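Local coordinates for mandelate racemase/muconate lactonizing enzyme-like protein (Rubrobacter xylanophilus DSM 9941, PDB 3CYJ) that belongs to the enolase superfamily, pairing an alpha+beta capping domain with a TIM-type barrel domain that carries a sodium ion in the model, at residues K47-T52 with L328-T333; A269-C274 with P300-H305; D32-I37 with A323-L328; V13-V18 with G54-G59. All coordinates share one frame; numbering follows the deposited sequence.

Contact 1 (K47-T52 with L328-T333); sequences KGLGYT and LLFDGT
This is a buried, wholly apolar contact in which Phe330 reaches Leu49 and Tyr51 across the junction of the two domains of an enolase-superfamily fold. Strand 46-53 is an outermost strand of the four-stranded antiparallel sheet of the N-terminal capping domain; Phe330 is the first residue to leave helical backbone angles at the end of helix 320-329, where the short strand 330-331 begins, paired with 353-354. The backbones stay well apart, since even the nearest CA atoms, those of Leu49 and Phe330, are 10.9 Å from each other, so long side chains have to bridge the gap. Leu49 and Tyr51, two positions apart on the strand with Gly50 between them, both point their CB toward Phe330.

Phe330 has CG beside its backbone N and anti to its carbonyl carbon (chi1 -63°), which sends the ring out to the strand. There Leu49 touches it at CE2 and the tyrosine at CE1 and CZ. Leu49 lays its CD1 methyl 4.0 Å from Phe330 CE2, the two side chains running past each other in opposite senses. The Tyr51 ring meets it obliquely: the centroids of the Tyr51 and Phe330 rings are 5.7 Å apart and the planes are inclined at 39°. Beyond the contact, Tyr51 OH makes weak hydrogen bonds with Glu326 OE2 and Val302 N that link the far end of the ring to the barrel domain. Within the ring pair, Tyr51 CE2 stands 4.0 Å from Phe330 CE1, and Tyr51 CD2 as close to Phe330 CZ.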
loop_
_atom_site.group_PDB
_atom_site.type_symbol
_atom_site.label_atom_id
_atom_site.label_comp_id
_atom_site.label_asym_id
_atom_site.label_seq_id
_atom_site.Cartn_x
_atom_site.Cartn_y
_atom_site.Cartn_z
ATOM N N LYS A 47 35.198 25.049 -31.148
ATOM C CA LYS A 47 35.391 23.696 -30.618
ATOM C C LYS A 47 34.949 23.478 -29.151
ATOM O O LYS A 47 35.380 24.153 -28.229
ATOM C CB LYS A 47 36.808 23.223 -30.870
ATOM C CG LYS A 47 37.416 22.350 -29.777
ATOM C CD LYS A 47 38.767 21.775 -30.225
ATOM C CE LYS A 47 39.985 22.642 -29.804
ATOM N NZ LYS A 47 40.139 22.811 -28.306
ATOM N N GLY A 48 34.054 22.537 -28.935
ATOM C CA GLY A 48 33.624 22.238 -27.575
ATOM C C GLY A 48 34.337 21.005 -27.040
ATOM O O GLY A 48 34.718 20.064 -27.787
ATOM N N LEU A 49 34.542 20.988 -25.747
ATOM C CA LEU A 49 34.957 19.731 -25.182
ATOM C C LEU A 49 34.092 19.242 -23.994
ATOM O O LEU A 49 33.495 20.035 -23.248
ATOM C CB LEU A 49 36.470 19.714 -24.944
ATOM C CG LEU A 49 37.034 19.914 -23.559
ATOM C CD1 LEU A 49 38.338 20.827 -23.690
ATOM C CD2 LEU A 49 35.918 20.486 -22.704
ATOM N N GLY A 50 33.993 17.914 -23.900
ATOM C CA GLY A 50 33.304 17.219 -22.826
ATOM C C GLY A 50 34.123 15.992 -22.485
ATOM O O GLY A 50 34.917 15.534 -23.327
ATOM N N TYR A 51 33.968 15.460 -21.267
ATOM C CA TYR A 51 34.695 14.254 -20.908
ATOM C C TYR A 51 33.888 13.360 -19.966
ATOM O O TYR A 51 32.850 13.772 -19.446
ATOM C CB TYR A 51 36.037 14.612 -20.257
ATOM C CG TYR A 51 35.889 15.501 -19.016
ATOM C CD1 TYR A 51 35.787 14.924 -17.776
ATOM C CD2 TYR A 51 35.858 16.925 -19.107
ATOM C CE1 TYR A 51 35.652 15.678 -16.644
ATOM C CE2 TYR A 51 35.702 17.721 -17.943
ATOM C CZ TYR A 51 35.607 17.065 -16.705
ATOM O OH TYR A 51 35.482 17.728 -15.498
ATOM N N THR A 52 34.372 12.136 -19.746
ATOM C CA THR A 52 33.793 11.299 -18.706
ATOM C C THR A 52 34.957 10.558 -18.092
ATOM O O THR A 52 36.068 10.625 -18.629
ATOM C CB THR A 52 32.682 10.327 -19.288
ATOM O OG1 THR A 52 31.942 9.721 -18.217
ATOM C CG2 THR A 52 33.285 9.256 -20.250
ATOM N N LEU A 328 45.771 19.023 -13.840
ATOM C CA LEU A 328 46.894 18.478 -14.546
ATOM C C LEU A 328 46.676 18.526 -16.050
ATOM O O LEU A 328 47.614 18.786 -16.797
ATOM C CB LEU A 328 47.050 17.029 -14.101
ATOM C CG LEU A 328 48.272 16.171 -14.447
ATOM C CD1 LEU A 328 49.619 16.841 -14.060
ATOM C CD2 LEU A 328 48.147 14.786 -13.766
ATOM N N LEU A 329 45.438 18.293 -16.508
ATOM C CA LEU A 329 45.171 18.191 -17.950
ATOM C C LEU A 329 44.599 19.436 -18.628
ATOM O O LEU A 329 44.699 19.571 -19.854
ATOM C CB LEU A 329 44.272 16.992 -18.272
ATOM C CG LEU A 329 44.704 15.562 -18.014
ATOM C CD1 LEU A 329 43.740 14.717 -18.758
ATOM C CD2 LEU A 329 46.108 15.288 -18.510
ATOM N N PHE A 330 43.978 20.321 -17.860
ATOM C CA PHE A 330 43.359 21.493 -18.440
ATOM C C PHE A 330 43.920 22.768 -17.849
ATOM O O PHE A 330 44.287 22.800 -16.672
ATOM C CB PHE A 330 41.861 21.518 -18.148
ATOM C CG PHE A 330 41.087 20.387 -18.734
ATOM C CD1 PHE A 330 40.367 19.528 -17.891
ATOM C CD2 PHE A 330 41.013 20.215 -20.124
ATOM C CE1 PHE A 330 39.629 18.473 -18.408
ATOM C CE2 PHE A 330 40.281 19.171 -20.667
ATOM C CZ PHE A 330 39.589 18.287 -19.815
ATOM N N ASP A 331 43.958 23.825 -18.664
ATOM C CA ASP A 331 44.030 25.181 -18.138
ATOM C C ASP A 331 42.611 25.619 -17.921
ATOM O O ASP A 331 41.732 25.260 -18.730
ATOM C CB ASP A 331 44.581 26.173 -19.173
ATOM C CG ASP A 331 45.975 25.854 -19.606
ATOM O OD1 ASP A 331 46.874 25.966 -18.754
ATOM O OD2 ASP A 331 46.175 25.521 -20.811
ATOM N N GLY A 332 42.395 26.429 -16.886
ATOM C CA GLY A 332 41.094 27.051 -16.685
ATOM C C GLY A 332 40.290 26.467 -15.537
ATOM O O GLY A 332 39.124 26.793 -15.376
ATOM N N THR A 333 40.908 25.606 -14.745
ATOM C CA THR A 333 40.207 24.980 -13.647
ATOM C C THR A 333 40.009 26.002 -12.523
ATOM O O THR A 333 40.814 26.894 -12.337
ATOM C CB THR A 333 40.936 23.719 -13.120
ATOM O OG1 THR A 333 42.189 24.096 -12.505
ATOM C CG2 THR A 333 41.149 22.655 -14.274
#

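Contact 2 (A269-C274 with P300-H305); sequences ADVTRC and PAVSAH
Val271 and Val302 meet obliquely, the CG1 methyl of Val271 pressing against the flank of the helix that follows a neighbouring barrel strand. The setting is the TIM-type barrel: residues 269-274 form the loop leaving strand 266-269. Residues 300-305 open helix 300-306, just after strand 294-296, the parallel neighbour of 266-269. Val271 holds CG1 between its backbone N and carbonyl carbon (chi1 79°), and this one branch does all the touching. It lies 3.9 Å from Val302 CB and 3.8 Å from Ser303 OG, lodged between two successive residues of the helix.

Ser303 turns its hydroxyl beside its own backbone N, where OG has Ala299 O as its main partner, with Cys298 O also within hydrogen-bonding reach. A water also joins the segments, bound to Ser303 OG at 2.8 Å and accepting from Val271 N, so the backbone N-H of the loop is satisfied beside the methyl contact.

The loop that presents Val271 is braced from within. Asp270 OD1 takes the backbone N-H of Thr272, forming an Asx turn, and the Thr272 hydroxyl as well, both donors approaching from the same face of the carboxylate. Asp270 O meanwhile accepts from Arg273 N and Cys274 N. The Thr272 hydroxyl meets the carboxylate on its syn side but 32° out of the plane, with Thr272 OG1 2.7 Å from Asp270 OD1.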
loop_
_atom_site.group_PDB
_atom_site.type_symbol
_atom_site.label_atom_id
_atom_site.label_comp_id
_atom_site.label_asym_id
_atom_site.label_seq_id
_atom_site.Cartn_x
_atom_site.Cartn_y
_atom_site.Cartn_z
ATOM N N ALA A 269 23.512 12.733 -8.551
ATOM C CA ALA A 269 23.803 12.235 -9.879
ATOM C C ALA A 269 25.171 12.771 -10.345
ATOM O O ALA A 269 25.743 13.684 -9.759
ATOM C CB ALA A 269 22.646 12.529 -10.869
ATOM N N ASP A 270 25.726 12.130 -11.359
ATOM C CA ASP A 270 27.059 12.450 -11.840
ATOM C C ASP A 270 26.875 12.903 -13.265
ATOM O O ASP A 270 26.438 12.131 -14.112
ATOM C CB ASP A 270 27.873 11.165 -11.761
ATOM C CG ASP A 270 29.313 11.301 -12.279
ATOM O OD1 ASP A 270 29.604 12.097 -13.213
ATOM O OD2 ASP A 270 30.147 10.544 -11.778
ATOM N N VAL A 271 27.176 14.164 -13.527
ATOM C CA VAL A 271 26.984 14.723 -14.875
ATOM C C VAL A 271 27.682 13.895 -16.001
ATOM O O VAL A 271 27.258 13.922 -17.179
ATOM C CB VAL A 271 27.428 16.230 -14.945
ATOM C CG1 VAL A 271 28.902 16.346 -15.054
ATOM C CG2 VAL A 271 26.825 16.924 -16.107
ATOM N N THR A 272 28.699 13.124 -15.642
ATOM C CA THR A 272 29.412 12.351 -16.654
ATOM C C THR A 272 28.803 10.956 -16.844
ATOM O O THR A 272 29.318 10.122 -17.583
ATOM C CB THR A 272 30.950 12.317 -16.379
ATOM O OG1 THR A 272 31.252 11.466 -15.268
ATOM C CG2 THR A 272 31.492 13.739 -16.109
ATOM N N ARG A 273 27.658 10.718 -16.210
ATOM C CA ARG A 273 27.044 9.399 -16.295
ATOM C C ARG A 273 25.563 9.455 -16.557
ATOM O O ARG A 273 25.025 8.552 -17.177
ATOM C CB ARG A 273 27.241 8.644 -14.994
ATOM C CG ARG A 273 28.632 8.230 -14.712
ATOM C CD ARG A 273 28.640 7.671 -13.374
ATOM N NE ARG A 273 29.829 6.909 -13.159
ATOM C CZ ARG A 273 30.219 6.518 -11.957
ATOM N NH1 ARG A 273 29.471 6.844 -10.887
ATOM N NH2 ARG A 273 31.335 5.794 -11.828
ATOM N N CYS A 274 24.910 10.509 -16.070
ATOM C CA CYS A 274 23.469 10.557 -16.021
ATOM C C CYS A 274 22.926 11.166 -17.280
ATOM O O CYS A 274 21.759 11.579 -17.324
ATOM C CB CYS A 274 23.006 11.399 -14.824
ATOM S SG CYS A 274 23.439 13.146 -15.032
ATOM N N PRO A 300 34.358 17.890 -10.887
ATOM C CA PRO A 300 34.023 19.220 -10.427
ATOM C C PRO A 300 34.028 20.234 -11.547
ATOM O O PRO A 300 33.216 21.141 -11.527
ATOM C CB PRO A 300 35.116 19.553 -9.373
ATOM C CG PRO A 300 35.917 18.308 -9.156
ATOM C CD PRO A 300 35.500 17.282 -10.172
ATOM N N ALA A 301 34.931 20.103 -12.514
ATOM C CA ALA A 301 35.076 21.100 -13.577
ATOM C C ALA A 301 33.847 21.259 -14.464
ATOM O O ALA A 301 33.455 22.403 -14.763
ATOM C CB ALA A 301 36.309 20.820 -14.420
ATOM N N VAL A 302 33.235 20.149 -14.902
ATOM C CA VAL A 302 31.938 20.273 -15.593
ATOM C C VAL A 302 30.803 20.679 -14.623
ATOM O O VAL A 302 29.954 21.480 -14.953
ATOM C CB VAL A 302 31.459 19.009 -16.281
ATOM C CG1 VAL A 302 30.289 19.406 -17.137
ATOM C CG2 VAL A 302 32.546 18.411 -17.143
ATOM N N SER A 303 30.810 20.105 -13.429
ATOM C CA SER A 303 29.717 20.284 -12.506
ATOM C C SER A 303 29.580 21.759 -12.048
ATOM O O SER A 303 28.459 22.223 -11.870
ATOM C CB SER A 303 29.884 19.339 -11.305
ATOM O OG SER A 303 29.813 17.992 -11.729
ATOM N N ALA A 304 30.700 22.482 -11.886
ATOM C CA ALA A 304 30.669 23.909 -11.577
ATOM C C ALA A 304 29.771 24.711 -12.540
ATOM O O ALA A 304 29.035 25.623 -12.103
ATOM C CB ALA A 304 32.073 24.485 -11.542
ATOM N N HIS A 305 29.752 24.357 -13.827
ATOM C CA HIS A 305 28.816 25.043 -14.719
ATOM C C HIS A 305 27.412 24.462 -14.686
ATOM O O HIS A 305 26.411 25.205 -14.525
ATOM C CB HIS A 305 29.340 25.082 -16.139
ATOM C CG HIS A 305 30.517 25.991 -16.305
ATOM N ND1 HIS A 305 30.392 27.297 -16.742
ATOM C CD2 HIS A 305 31.831 25.806 -16.031
ATOM C CE1 HIS A 305 31.586 27.865 -16.747
ATOM N NE2 HIS A 305 32.472 26.984 -16.317
HETATM O O HOH W 1 28.460 15.525 -11.449
#

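Contact 3 (D32-I37 with A323-L328); sequences DSTTMI and ARVERL
Met36 and Val325 are brought together by an extended chain that bends only at its tip: Met36 CG is anti to the backbone N (chi1 -175°), chi2 is likewise near trans, and the turn at chi3 (-76°) swings the terminal methyl round to the helix. There Met36 CE comes 3.6 Å from Val325 CG1, the two side chains passing in opposite directions. Val325 divides its branches between two residues of the strand. CG1, anti to its backbone N, meets the methionine, whereas CG2, on the side of the N, lies 4.1 Å from Thr34 CB.

The strand side belongs to strand 33-43 of the capping-domain sheet, and the helix side to 320-329 of the barrel domain. Their segment axes approach to 10.2 Å at an angle of 56°, so the helix lies aslant across the sheet. Thr34 and Met36, two positions apart, point the same way and provide its landing face; Tyr53 of the next strand packs on both of them and on Val325.

Glu326 contributes its aliphatic part alone, CG lying 4.2 Å from Met36 CE. Its carboxylate is engaged elsewhere: OE2 bonds to Tyr53 OH, and OE1 accepts from Ala301 N at the start of helix 300-306. The chemistry therefore implies a domain interface made of aliphatic packing, with the buried carboxylate at its margin supplied by hydrogen bonds that probably favour its charged form.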
loop_
_atom_site.group_PDB
_atom_site.type_symbol
_atom_site.label_atom_id
_atom_site.label_comp_id
_atom_site.label_asym_id
_atom_site.label_seq_id
_atom_site.Cartn_x
_atom_site.Cartn_y
_atom_site.Cartn_z
ATOM N N ASP A 32 44.366 2.658 -8.550
ATOM C CA ASP A 32 45.601 3.419 -8.450
ATOM C C ASP A 32 45.789 4.277 -9.689
ATOM O O ASP A 32 46.898 4.696 -10.020
ATOM C CB ASP A 32 46.828 2.498 -8.156
ATOM C CG ASP A 32 47.221 1.599 -9.374
ATOM O OD1 ASP A 32 46.535 1.635 -10.434
ATOM O OD2 ASP A 32 48.246 0.854 -9.267
ATOM N N SER A 33 44.682 4.561 -10.365
ATOM C CA SER A 33 44.690 5.466 -11.530
ATOM C C SER A 33 43.287 5.852 -11.990
ATOM O O SER A 33 42.311 5.251 -11.583
ATOM C CB SER A 33 45.444 4.848 -12.722
ATOM O OG SER A 33 44.712 3.802 -13.297
ATOM N N THR A 34 43.218 6.834 -12.872
ATOM C CA THR A 34 41.955 7.350 -13.419
ATOM C C THR A 34 42.055 7.465 -14.919
ATOM O O THR A 34 43.044 7.963 -15.422
ATOM C CB THR A 34 41.679 8.805 -12.925
ATOM O OG1 THR A 34 41.694 8.835 -11.500
ATOM C CG2 THR A 34 40.324 9.341 -13.449
ATOM N N THR A 35 41.007 7.057 -15.626
ATOM C CA THR A 35 40.951 7.248 -17.053
ATOM C C THR A 35 39.857 8.269 -17.424
ATOM O O THR A 35 38.689 8.076 -17.098
ATOM C CB THR A 35 40.736 5.921 -17.776
ATOM O OG1 THR A 35 41.840 5.051 -17.489
ATOM C CG2 THR A 35 40.651 6.153 -19.241
ATOM N N MET A 36 40.269 9.359 -18.081
ATOM C CA MET A 36 39.383 10.305 -18.668
ATOM C C MET A 36 39.204 10.066 -20.158
ATOM O O MET A 36 40.174 9.933 -20.902
ATOM C CB MET A 36 39.880 11.736 -18.410
ATOM C CG MET A 36 38.922 12.825 -18.899
ATOM S SD MET A 36 39.733 14.490 -19.061
ATOM C CE MET A 36 39.813 14.907 -17.384
ATOM N N ILE A 37 37.960 10.023 -20.619
ATOM C CA ILE A 37 37.739 9.932 -22.042
ATOM C C ILE A 37 37.281 11.307 -22.500
ATOM O O ILE A 37 36.377 11.872 -21.900
ATOM C CB ILE A 37 36.731 8.806 -22.425
ATOM C CG1 ILE A 37 37.216 7.438 -21.898
ATOM C CG2 ILE A 37 36.513 8.775 -23.936
ATOM C CD1 ILE A 37 36.839 7.166 -20.418
ATOM N N ALA A 323 39.508 16.532 -9.416
ATOM C CA ALA A 323 40.117 17.848 -9.285
ATOM C C ALA A 323 41.593 17.797 -9.760
ATOM O O ALA A 323 42.015 18.553 -10.639
ATOM C CB ALA A 323 40.034 18.325 -7.845
ATOM N N ARG A 324 42.345 16.861 -9.216
ATOM C CA ARG A 324 43.766 16.710 -9.562
ATOM C C ARG A 324 43.993 16.411 -11.050
ATOM O O ARG A 324 44.778 17.069 -11.699
ATOM C CB ARG A 324 44.387 15.623 -8.684
ATOM C CG ARG A 324 45.823 15.220 -9.025
ATOM C CD ARG A 324 46.295 14.144 -8.000
ATOM N NE ARG A 324 47.672 13.752 -8.253
ATOM C CZ ARG A 324 48.036 12.769 -9.065
ATOM N NH1 ARG A 324 47.119 12.025 -9.678
ATOM N NH2 ARG A 324 49.329 12.531 -9.260
ATOM N N VAL A 325 43.293 15.431 -11.608
ATOM C CA VAL A 325 43.388 15.137 -13.051
ATOM C C VAL A 325 42.965 16.334 -13.922
ATOM O O VAL A 325 43.510 16.547 -14.993
ATOM C CB VAL A 325 42.539 13.872 -13.399
ATOM C CG1 VAL A 325 42.180 13.765 -14.916
ATOM C CG2 VAL A 325 43.226 12.611 -12.901
ATOM N N GLU A 326 41.954 17.086 -13.486
ATOM C CA GLU A 326 41.490 18.230 -14.259
ATOM C C GLU A 326 42.543 19.380 -14.270
ATOM O O GLU A 326 42.760 19.962 -15.307
ATOM C CB GLU A 326 40.080 18.669 -13.812
ATOM C CG GLU A 326 38.979 17.721 -14.315
ATOM C CD GLU A 326 37.725 17.582 -13.386
ATOM O OE1 GLU A 326 37.464 18.461 -12.540
ATOM O OE2 GLU A 326 36.979 16.584 -13.539
ATOM N N ARG A 327 43.199 19.658 -13.133
ATOM C CA ARG A 327 44.221 20.706 -13.043
ATOM C C ARG A 327 45.465 20.314 -13.833
ATOM O O ARG A 327 46.151 21.167 -14.404
ATOM C CB ARG A 327 44.630 21.007 -11.572
ATOM N N LEU A 328 45.771 19.023 -13.840
ATOM C CA LEU A 328 46.894 18.478 -14.546
ATOM C C LEU A 328 46.676 18.526 -16.050
ATOM O O LEU A 328 47.614 18.786 -16.797
ATOM C CB LEU A 328 47.050 17.029 -14.101
ATOM C CG LEU A 328 48.272 16.171 -14.447
ATOM C CD1 LEU A 328 49.619 16.841 -14.060
ATOM C CD2 LEU A 328 48.147 14.786 -13.766
#

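Contact 4 (V13-V18 with G54-G59); sequences VSAYTV and GDVSVG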
loop_
_atom_site.group_PDB
_atom_site.type_symbol
_atom_site.label_atom_id
_atom_site.label_comp_id
_atom_site.label_asym_id
_atom_site.label_seq_id
_atom_site.Cartn_x
_atom_site.Cartn_y
_atom_site.Cartn_z
ATOM N N VAL A 13 37.816 11.811 -30.371
ATOM C CA VAL A 13 37.810 11.133 -29.103
ATOM C C VAL A 13 39.244 10.726 -28.755
ATOM O O VAL A 13 39.971 10.268 -29.612
ATOM C CB VAL A 13 36.913 9.816 -29.156
ATOM C CG1 VAL A 13 36.699 9.273 -27.770
ATOM C CG2 VAL A 13 35.596 10.088 -29.810
ATOM N N SER A 14 39.611 10.860 -27.483
ATOM C CA SER A 14 40.918 10.474 -26.991
ATOM C C SER A 14 40.773 10.158 -25.516
ATOM O O SER A 14 39.749 10.467 -24.929
ATOM C CB SER A 14 41.953 11.581 -27.256
ATOM O OG SER A 14 41.600 12.807 -26.625
ATOM N N ALA A 15 41.766 9.511 -24.921
ATOM C CA ALA A 15 41.658 9.047 -23.554
ATOM C C ALA A 15 42.990 9.216 -22.887
ATOM O O ALA A 15 44.041 9.153 -23.532
ATOM C CB ALA A 15 41.217 7.562 -23.494
ATOM N N TYR A 16 42.955 9.427 -21.583
ATOM C CA TYR A 16 44.167 9.649 -20.800
ATOM C C TYR A 16 44.010 8.909 -19.507
ATOM O O TYR A 16 42.912 8.906 -18.893
ATOM C CB TYR A 16 44.372 11.143 -20.542
ATOM C CG TYR A 16 44.205 11.918 -21.812
ATOM C CD1 TYR A 16 45.295 12.127 -22.688
ATOM C CD2 TYR A 16 42.951 12.375 -22.192
ATOM C CE1 TYR A 16 45.135 12.793 -23.886
ATOM C CE2 TYR A 16 42.765 13.021 -23.374
ATOM C CZ TYR A 16 43.866 13.245 -24.234
ATOM O OH TYR A 16 43.658 13.924 -25.437
ATOM N N THR A 17 45.098 8.286 -19.083
ATOM C CA THR A 17 45.140 7.571 -17.834
ATOM C C THR A 17 46.181 8.223 -16.964
ATOM O O THR A 17 47.311 8.410 -17.403
ATOM C CB THR A 17 45.517 6.069 -18.061
ATOM O OG1 THR A 17 44.558 5.469 -18.935
ATOM C CG2 THR A 17 45.590 5.280 -16.741
ATOM N N VAL A 18 45.806 8.552 -15.725
ATOM C CA VAL A 18 46.667 9.233 -14.761
ATOM C C VAL A 18 46.726 8.473 -13.415
ATOM O O VAL A 18 45.696 8.259 -12.743
ATOM C CB VAL A 18 46.143 10.661 -14.472
ATOM C CG1 VAL A 18 47.060 11.381 -13.520
ATOM C CG2 VAL A 18 45.938 11.463 -15.782
ATOM N N GLY A 54 36.040 6.686 -16.865
ATOM C CA GLY A 54 35.526 5.333 -17.005
ATOM C C GLY A 54 36.515 4.493 -17.774
ATOM O O GLY A 54 37.695 4.808 -17.775
ATOM N N ASP A 55 36.034 3.428 -18.428
ATOM C CA ASP A 55 36.928 2.537 -19.144
ATOM C C ASP A 55 37.275 3.148 -20.513
ATOM O O ASP A 55 36.421 3.851 -21.116
ATOM C CB ASP A 55 36.322 1.136 -19.298
ATOM C CG ASP A 55 37.340 0.129 -19.883
ATOM O OD1 ASP A 55 38.408 -0.054 -19.250
ATOM O OD2 ASP A 55 37.100 -0.412 -20.980
ATOM N N VAL A 56 38.499 2.871 -21.010
ATOM C CA VAL A 56 38.887 3.311 -22.348
ATOM C C VAL A 56 37.854 2.847 -23.361
ATOM O O VAL A 56 37.691 3.482 -24.408
ATOM C CB VAL A 56 40.312 2.787 -22.848
ATOM C CG1 VAL A 56 41.415 3.470 -22.132
ATOM C CG2 VAL A 56 40.472 1.252 -22.711
ATOM N N SER A 57 37.172 1.731 -23.086
ATOM C CA SER A 57 36.183 1.256 -24.063
ATOM C C SER A 57 35.104 2.302 -24.341
ATOM O O SER A 57 34.467 2.240 -25.390
ATOM C CB SER A 57 35.572 -0.090 -23.651
ATOM O OG SER A 57 34.977 -0.017 -22.376
ATOM N N VAL A 58 34.916 3.273 -23.436
ATOM C CA VAL A 58 33.970 4.388 -23.656
ATOM C C VAL A 58 34.278 5.148 -24.974
ATOM O O VAL A 58 33.366 5.450 -25.772
ATOM C CB VAL A 58 33.962 5.370 -22.424
ATOM C CG1 VAL A 58 33.200 6.676 -22.726
ATOM C CG2 VAL A 58 33.406 4.683 -21.175
ATOM N N GLY A 59 35.575 5.396 -25.234
ATOM C CA GLY A 59 36.012 6.035 -26.486
ATOM C C GLY A 59 35.642 5.298 -27.755
ATOM O O GLY A 59 35.152 5.886 -28.725
#
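Val13 and Ala15 of the strand rest against Gly59 and Val56 at the start of a helix, and direct contact between the segments is purely van der Waals. Val13 CG1, which is anti to the backbone N (chi1 -169°), sits 3.6 Å from Gly59 CA and 3.8 Å from Gly59 O. With no side chain at Gly59, the methyl rests directly on its backbone, and the CA atoms of Val13 and Gly59 are 6.0 Å apart. Ala15 CB meets Val56 CG1 more loosely, at 4.3 Å.

Two side-chain networks lie within single segments. Asp55 OD2 caps the helix start, accepting from Ser57 N at 3.0 Å from above the carboxylate plane, and from Ser57 OG through its anti lone pair. On the strand, Ser14 OG and Tyr16 OH are 2.6 Å apart and hydrogen-bonded on the side turned from the helix.

At the subunit boundary, Asp55 OD1 bonds to Ser64 OG of a second subunit, whose Arg60 packs on Val56. Within the chain, Ala364 bonds by its backbone to Ala15 and touches Val56. Strand 8-26 is paired with strand 33-43. Helix 57-70 lies over one face of this sheet, with Val58 inserted between Ile37 and helix 97-116, while Tyr16 and Val18 face helix 320-329.

How the contacts relate
Contacts 1, 2 and 3 are buried, whereas contact 4 lies at the surface beside a second subunit. Contacts 1 and 3 both use helix 320-329, and both join the barrel domain to adjacent strands of the capping sheet, one through rings and a leucine, the other through aliphatic carbons. Contact 2 stays inside the barrel domain and alone uses a water between its segments; Thr52 OG1 to Thr272 O, 2.7 Å, ties it to contact 1, and Ala301 N to Glu326 OE1 ties it to contact 3. Contact 4 belongs entirely to the capping domain, where its strand pairs with that of contact 3 through Met36 N to Tyr16 O.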